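Local coordinates for triosephosphate isomerase (Toxoplasma gondii, PDB 5UPR), which probably interconverts D-glyceraldehyde 3-phosphate and dihydroxyacetone phosphate, the triosephosphate isomerase step shared by glycolysis and gluconeogenesis, and works as a homodimer, at residues A126-G131 with K172-A177; W205-Q208 with V214-A217; F243-A248 with V255-A260. All coordinates share one frame; numbering follows the deposited sequence.

Contact 1: A126-G131 with K172-A177; sequences AALNEG and KSIVIA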
# COMPACT_ATOMS: atom_id res chain seq x y z
N ALA A 126 0.12 -2.14 16.12
CA ALA A 126 -1.10 -2.60 15.47
C ALA A 126 -0.92 -3.99 14.87
O ALA A 126 -1.79 -4.88 15.01
CB ALA A 126 -1.52 -1.62 14.41
N ALA A 127 0.25 -4.20 14.23
CA ALA A 127 0.58 -5.48 13.61
C ALA A 127 0.67 -6.60 14.65
O ALA A 127 0.09 -7.69 14.50
CB ALA A 127 1.86 -5.34 12.82
N LEU A 128 1.44 -6.32 15.71
CA LEU A 128 1.59 -7.32 16.79
C LEU A 128 0.28 -7.61 17.49
O LEU A 128 -0.01 -8.78 17.80
CB LEU A 128 2.64 -6.83 17.79
CG LEU A 128 4.07 -6.64 17.34
CD1 LEU A 128 4.88 -6.00 18.48
CD2 LEU A 128 4.64 -7.98 16.84
N ASN A 129 -0.53 -6.57 17.75
CA ASN A 129 -1.89 -6.77 18.31
C ASN A 129 -2.72 -7.74 17.47
O ASN A 129 -3.53 -8.41 18.01
CB ASN A 129 -2.71 -5.49 18.41
CG ASN A 129 -2.25 -4.53 19.51
OD1 ASN A 129 -1.45 -4.87 20.42
ND2 ASN A 129 -2.80 -3.30 19.43
N GLU A 130 -2.55 -7.77 16.15
CA GLU A 130 -3.32 -8.69 15.31
C GLU A 130 -2.61 -10.02 15.02
O GLU A 130 -3.00 -10.72 14.11
CB GLU A 130 -3.67 -8.00 13.99
CG GLU A 130 -4.60 -6.82 14.17
CD GLU A 130 -6.02 -7.18 14.59
OE1 GLU A 130 -6.51 -8.31 14.30
OE2 GLU A 130 -6.64 -6.29 15.18
N GLY A 131 -1.58 -10.36 15.80
CA GLY A 131 -0.91 -11.65 15.62
C GLY A 131 0.11 -11.76 14.47
O GLY A 131 0.57 -12.85 14.21
N LYS A 172 8.49 -11.07 21.16
CA LYS A 172 8.73 -12.40 20.60
C LYS A 172 8.60 -12.51 19.09
O LYS A 172 9.33 -13.29 18.45
CB LYS A 172 7.88 -13.46 21.27
CG LYS A 172 6.39 -13.43 20.94
CD LYS A 172 5.64 -14.21 22.06
CE LYS A 172 4.30 -14.86 21.75
NZ LYS A 172 3.49 -13.83 21.12
N SER A 173 7.71 -11.73 18.51
CA SER A 173 7.42 -11.82 17.07
C SER A 173 8.05 -10.68 16.27
O SER A 173 7.56 -10.37 15.16
CB SER A 173 5.91 -11.79 16.93
OG SER A 173 5.32 -12.88 17.59
N ILE A 174 9.09 -10.05 16.81
CA ILE A 174 9.91 -9.05 16.11
C ILE A 174 11.28 -9.63 15.70
O ILE A 174 11.89 -10.34 16.46
CB ILE A 174 10.12 -7.81 16.97
CG1 ILE A 174 8.79 -7.02 17.06
CG2 ILE A 174 11.22 -6.90 16.47
CD1 ILE A 174 8.84 -5.87 18.00
N VAL A 175 11.68 -9.33 14.46
CA VAL A 175 13.03 -9.47 13.92
C VAL A 175 13.47 -8.06 13.57
O VAL A 175 12.73 -7.31 12.98
CB VAL A 175 13.01 -10.34 12.66
CG1 VAL A 175 14.31 -10.22 11.87
CG2 VAL A 175 12.74 -11.80 13.03
N ILE A 176 14.66 -7.66 13.99
CA ILE A 176 15.16 -6.31 13.72
C ILE A 176 16.08 -6.38 12.48
O ILE A 176 17.00 -7.23 12.42
CB ILE A 176 15.96 -5.78 14.91
CG1 ILE A 176 15.00 -5.58 16.09
CG2 ILE A 176 16.66 -4.41 14.56
CD1 ILE A 176 15.63 -5.03 17.34
N ALA A 177 15.82 -5.54 11.48
CA ALA A 177 16.68 -5.44 10.31
C ALA A 177 17.48 -4.15 10.41
O ALA A 177 16.91 -3.07 10.40
CB ALA A 177 15.88 -5.46 9.03
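L128 meets S173 and I174 where the last turn of helix 117-129 lies against the start of strand 174-178, a piece of the helix-on-strand layering of the TIM barrel. Its two methyls divide the work. CD1 reaches the end of the isoleucine, 4.0 Å from I174 CD1, and the two side chains cross at about a right angle. CD2 comes down on the serine just before the strand, with S173 CB 4.0 Å from L128 CD2, and it also lies close to the S173 carbonyl oxygen. The leucine holds CG anti to its carbonyl carbon (chi1 -63°), and from there the fork of methyls straddles the junction of S173 and I174. The contact is small, burying 112 Å², and rests on van der Waals packing.

In the next shell, strand 133-138 runs beside strand 174-178 and joins the two segments: V134 takes the side chains of both A127 and L128, and it shares backbone hydrogen bonds with S173 and V175. V165 also touches L128.

The helix ends just beyond the leucine. E130 is the first residue to leave helical angles, and G131, with positive phi (80°), is the C-prime residue of a Schellman motif that turns the chain into strand 133-138. Near this end the Q76 amide accepts from N129 ND2 through its oxygen and donates to E130 OE2 through its nitrogen. The motif is closed by L132 N bonding to A127 O and by G131 N, which lies 3.0 Å from L128 O.

Contact 2: W205-Q208 with V214-A217; sequences WLAQ and VAEA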
# COMPACT_ATOMS: atom_id res chain seq x y z
N TRP A 205 21.01 -2.76 23.47
CA TRP A 205 19.84 -1.92 23.66
C TRP A 205 18.65 -2.77 24.11
O TRP A 205 17.95 -2.38 25.06
CB TRP A 205 19.48 -1.08 22.39
CG TRP A 205 18.30 -0.17 22.64
CD1 TRP A 205 18.32 1.13 23.11
CD2 TRP A 205 16.91 -0.53 22.53
NE1 TRP A 205 17.04 1.57 23.30
CE2 TRP A 205 16.15 0.60 22.91
CE3 TRP A 205 16.24 -1.69 22.10
CZ2 TRP A 205 14.76 0.56 22.98
CZ3 TRP A 205 14.82 -1.70 22.14
CH2 TRP A 205 14.13 -0.58 22.53
N LEU A 206 18.38 -3.92 23.42
CA LEU A 206 17.27 -4.79 23.79
C LEU A 206 17.40 -5.20 25.26
O LEU A 206 16.41 -5.23 25.98
CB LEU A 206 17.17 -6.00 22.90
CG LEU A 206 16.81 -5.76 21.44
CD1 LEU A 206 17.10 -7.01 20.60
CD2 LEU A 206 15.37 -5.38 21.36
N ALA A 207 18.60 -5.56 25.68
CA ALA A 207 18.83 -6.06 27.02
C ALA A 207 18.53 -5.03 28.10
O ALA A 207 18.04 -5.39 29.11
CB ALA A 207 20.29 -6.59 27.19
N GLN A 208 18.92 -3.78 27.88
CA GLN A 208 18.74 -2.66 28.86
C GLN A 208 17.32 -2.11 28.82
O GLN A 208 16.80 -1.82 29.86
CB GLN A 208 19.78 -1.54 28.60
CG GLN A 208 19.47 -0.05 28.92
CD GLN A 208 19.98 0.41 30.23
OE1 GLN A 208 21.16 0.13 30.57
NE2 GLN A 208 19.17 1.16 30.97
N VAL A 214 14.63 -11.01 25.81
CA VAL A 214 14.30 -10.48 24.51
C VAL A 214 15.59 -10.29 23.72
O VAL A 214 15.64 -10.60 22.51
CB VAL A 214 13.47 -9.22 24.59
CG1 VAL A 214 13.37 -8.51 23.23
CG2 VAL A 214 12.04 -9.59 25.07
N ALA A 215 16.64 -9.80 24.40
CA ALA A 215 17.93 -9.60 23.73
C ALA A 215 18.49 -10.89 23.14
O ALA A 215 18.97 -10.90 22.03
CB ALA A 215 18.93 -8.96 24.66
N GLU A 216 18.43 -11.98 23.89
CA GLU A 216 18.97 -13.26 23.45
C GLU A 216 18.14 -13.92 22.35
O GLU A 216 18.71 -14.62 21.52
CB GLU A 216 19.14 -14.23 24.61
CG GLU A 216 20.26 -13.82 25.56
CD GLU A 216 21.60 -13.52 24.88
OE1 GLU A 216 22.42 -14.45 24.69
OE2 GLU A 216 21.86 -12.34 24.57
N ALA A 217 16.82 -13.72 22.34
CA ALA A 217 15.96 -14.39 21.40
C ALA A 217 15.76 -13.63 20.07
O ALA A 217 15.46 -14.25 19.05
CB ALA A 217 14.63 -14.69 22.03
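The backbones come closest at L206 and A215, whose CA atoms are 4.9 Å apart, a close approach, with the alanines A207 and A215 at the join. Both segments are helical, 205-208 near the end of helix 192-209 and 214-217 at the end of the short helix 212-217, with a brief turn between them.

A215 is the hub. Its CB fits against the backbone of the longer helix, 3.6 Å from A207 N, and also meets the A207 methyl, CB to CB 3.7 Å. L206 comes from beside it: its CB is 3.8 Å from A215 CA, and its CD1 continues over the same carbon. The leucine's other methyl goes elsewhere, L206 CD2 lying 4.2 Å from V214 CG1, where the two side chains cross at about a right angle. That same CD2 also stands at the edge of the W205 ring, in its plane. W171 backs this group, touching both L206 and V214, while R203 donates to the A215 carbonyl oxygen.

Here the short helix 212-217 folds back on the end of helix 192-209, in the outer helical layer of the TIM barrel, before strand 220-222.

Contact 3: F243-A248 with V255-A260; sequences FLVGGA and VSIIDA. With SO4 (sulfate ion), chain E.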
# COMPACT_ATOMS: atom_id res chain seq x y z
N PHE A 243 20.01 -11.95 7.09
CA PHE A 243 20.01 -10.86 6.13
C PHE A 243 18.62 -10.38 5.71
O PHE A 243 17.71 -11.19 5.61
CB PHE A 243 20.79 -11.31 4.91
CG PHE A 243 22.19 -11.70 5.23
CD1 PHE A 243 23.12 -10.73 5.59
CD2 PHE A 243 22.58 -13.03 5.23
CE1 PHE A 243 24.40 -11.06 5.98
CE2 PHE A 243 23.89 -13.38 5.59
CZ PHE A 243 24.81 -12.38 5.92
N LEU A 244 18.50 -9.07 5.44
CA LEU A 244 17.37 -8.55 4.67
C LEU A 244 17.92 -8.14 3.31
O LEU A 244 18.79 -7.32 3.24
CB LEU A 244 16.68 -7.36 5.38
CG LEU A 244 15.42 -6.82 4.72
CD1 LEU A 244 14.41 -7.92 4.45
CD2 LEU A 244 14.81 -5.63 5.49
N VAL A 245 17.45 -8.81 2.27
CA VAL A 245 18.02 -8.76 0.93
C VAL A 245 17.10 -7.95 0.05
O VAL A 245 15.91 -8.21 0.02
CB VAL A 245 18.17 -10.16 0.34
CG1 VAL A 245 18.85 -10.13 -1.04
CG2 VAL A 245 19.00 -11.03 1.25
N GLY A 246 17.66 -6.95 -0.62
CA GLY A 246 16.92 -6.12 -1.55
C GLY A 246 17.04 -6.62 -2.98
O GLY A 246 16.41 -7.60 -3.33
N GLY A 247 17.83 -5.93 -3.80
CA GLY A 247 17.98 -6.25 -5.24
C GLY A 247 18.31 -7.73 -5.52
O GLY A 247 17.77 -8.33 -6.47
N ALA A 248 19.17 -8.36 -4.69
CA ALA A 248 19.49 -9.75 -4.90
C ALA A 248 18.33 -10.71 -4.64
O ALA A 248 18.39 -11.88 -5.06
CB ALA A 248 20.72 -10.14 -4.11
N VAL A 255 19.29 -17.43 -3.43
CA VAL A 255 19.51 -18.79 -2.90
C VAL A 255 20.94 -18.93 -2.32
O VAL A 255 21.12 -19.60 -1.30
CB VAL A 255 19.21 -19.85 -3.98
CG1 VAL A 255 19.54 -21.26 -3.49
CG2 VAL A 255 17.76 -19.79 -4.40
N SER A 256 21.94 -18.31 -2.94
CA SER A 256 23.29 -18.28 -2.34
C SER A 256 23.31 -17.57 -0.99
O SER A 256 24.08 -17.97 -0.13
CB SER A 256 24.32 -17.59 -3.22
OG SER A 256 24.18 -17.98 -4.57
N ILE A 257 22.50 -16.52 -0.81
CA ILE A 257 22.50 -15.79 0.45
C ILE A 257 21.88 -16.64 1.53
O ILE A 257 22.42 -16.70 2.63
CB ILE A 257 21.83 -14.41 0.33
CG1 ILE A 257 22.62 -13.50 -0.60
CG2 ILE A 257 21.70 -13.74 1.71
CD1 ILE A 257 21.84 -12.30 -1.17
N ILE A 258 20.79 -17.35 1.22
CA ILE A 258 20.16 -18.28 2.15
C ILE A 258 21.17 -19.31 2.62
O ILE A 258 21.32 -19.57 3.82
CB ILE A 258 18.92 -19.01 1.53
CG1 ILE A 258 17.77 -18.04 1.28
CG2 ILE A 258 18.47 -20.20 2.39
CD1 ILE A 258 16.72 -18.57 0.30
N ASP A 259 21.88 -19.89 1.66
CA ASP A 259 22.94 -20.86 1.97
C ASP A 259 24.06 -20.30 2.89
O ASP A 259 24.59 -21.00 3.69
CB ASP A 259 23.51 -21.40 0.69
CG ASP A 259 24.17 -22.74 0.89
OD1 ASP A 259 23.57 -23.67 1.52
OD2 ASP A 259 25.30 -22.86 0.40
N ALA A 260 24.39 -19.03 2.76
CA ALA A 260 25.36 -18.38 3.66
C ALA A 260 24.92 -18.22 5.11
O ALA A 260 25.75 -18.17 5.98
CB ALA A 260 25.76 -17.02 3.13
S SO4 E . 20.32 -3.67 -1.93
O1 SO4 E . 19.26 -3.52 -2.90
O2 SO4 E . 21.35 -4.65 -2.30
O3 SO4 E . 19.62 -4.24 -0.76
O4 SO4 E . 20.92 -2.44 -1.38
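The last beta-alpha unit of the TIM barrel folds back on itself here, with helix 253-260 laid over the outer side of strand 242-245 and the loop between them reaching a bound sulfate. I257 is the residue that joins the layers. Its two branches part: CG2 goes to the phenylalanine, 3.7 Å from F243 CD2, approaching the ring obliquely, while CD1 runs on toward the C-terminal end of the strand. There I257 CD1 is 3.7 Å from V245 CG1, the two side chains meeting tip to tip, and V245 CG2 is near both I257 methyls, CG2 and CD1. The A248 methyl meets the same CD1 next to the valine, A248 CB 3.8 Å from I257 CD1. This splitting follows from chi1 of I257 (-65°), which sets CG2 anti to the backbone N and CG1 anti to the carbonyl carbon.

F243 and V245 alternate with L244, which points away from the helix, the usual pattern of a barrel strand. V226 touches both F243 and I257, A231 and L234 of helix 228-234 touch the F243 side chain, and V245 also leans on V12 of strand 10-15.

Past V245 the chain turns through G246 and G247 at the mouth of the barrel. G185 N and S225 N bind the same sulfate, which probably came from the crystallisation liquor. Its place at these backbone amides is consistent with the substrate phosphate site of this family. G246 N lies 3.3 Å from sulfate O3, and G247 N points almost straight at the ion, 2.9 Å from sulfate O1 with an N-H...O angle of 172°.

The modelled chain is the triosephosphate isomerase barrel domain of a longer protein, and its three contacts follow one another in sequence, each closing before the next opens. Contacts 1 and 3 both reach the parallel barrel sheet, with centres about 22 Å apart on opposite sides of the chain's centre, yet side chains of the two strands pack across the barrel interior: A177 CB lies 3.7 Å from L244 CD2. Contact 2 is in the helical layer, its centre about 15 Å from that of contact 1, and the two are linked where I176 CD1 lies 4.0 Å from L206 CD2. Contacts 2 and 3 do not touch. Strand 174-178 thus connects the outer helices with the last strand, whose following loop helps to hold the sulfate.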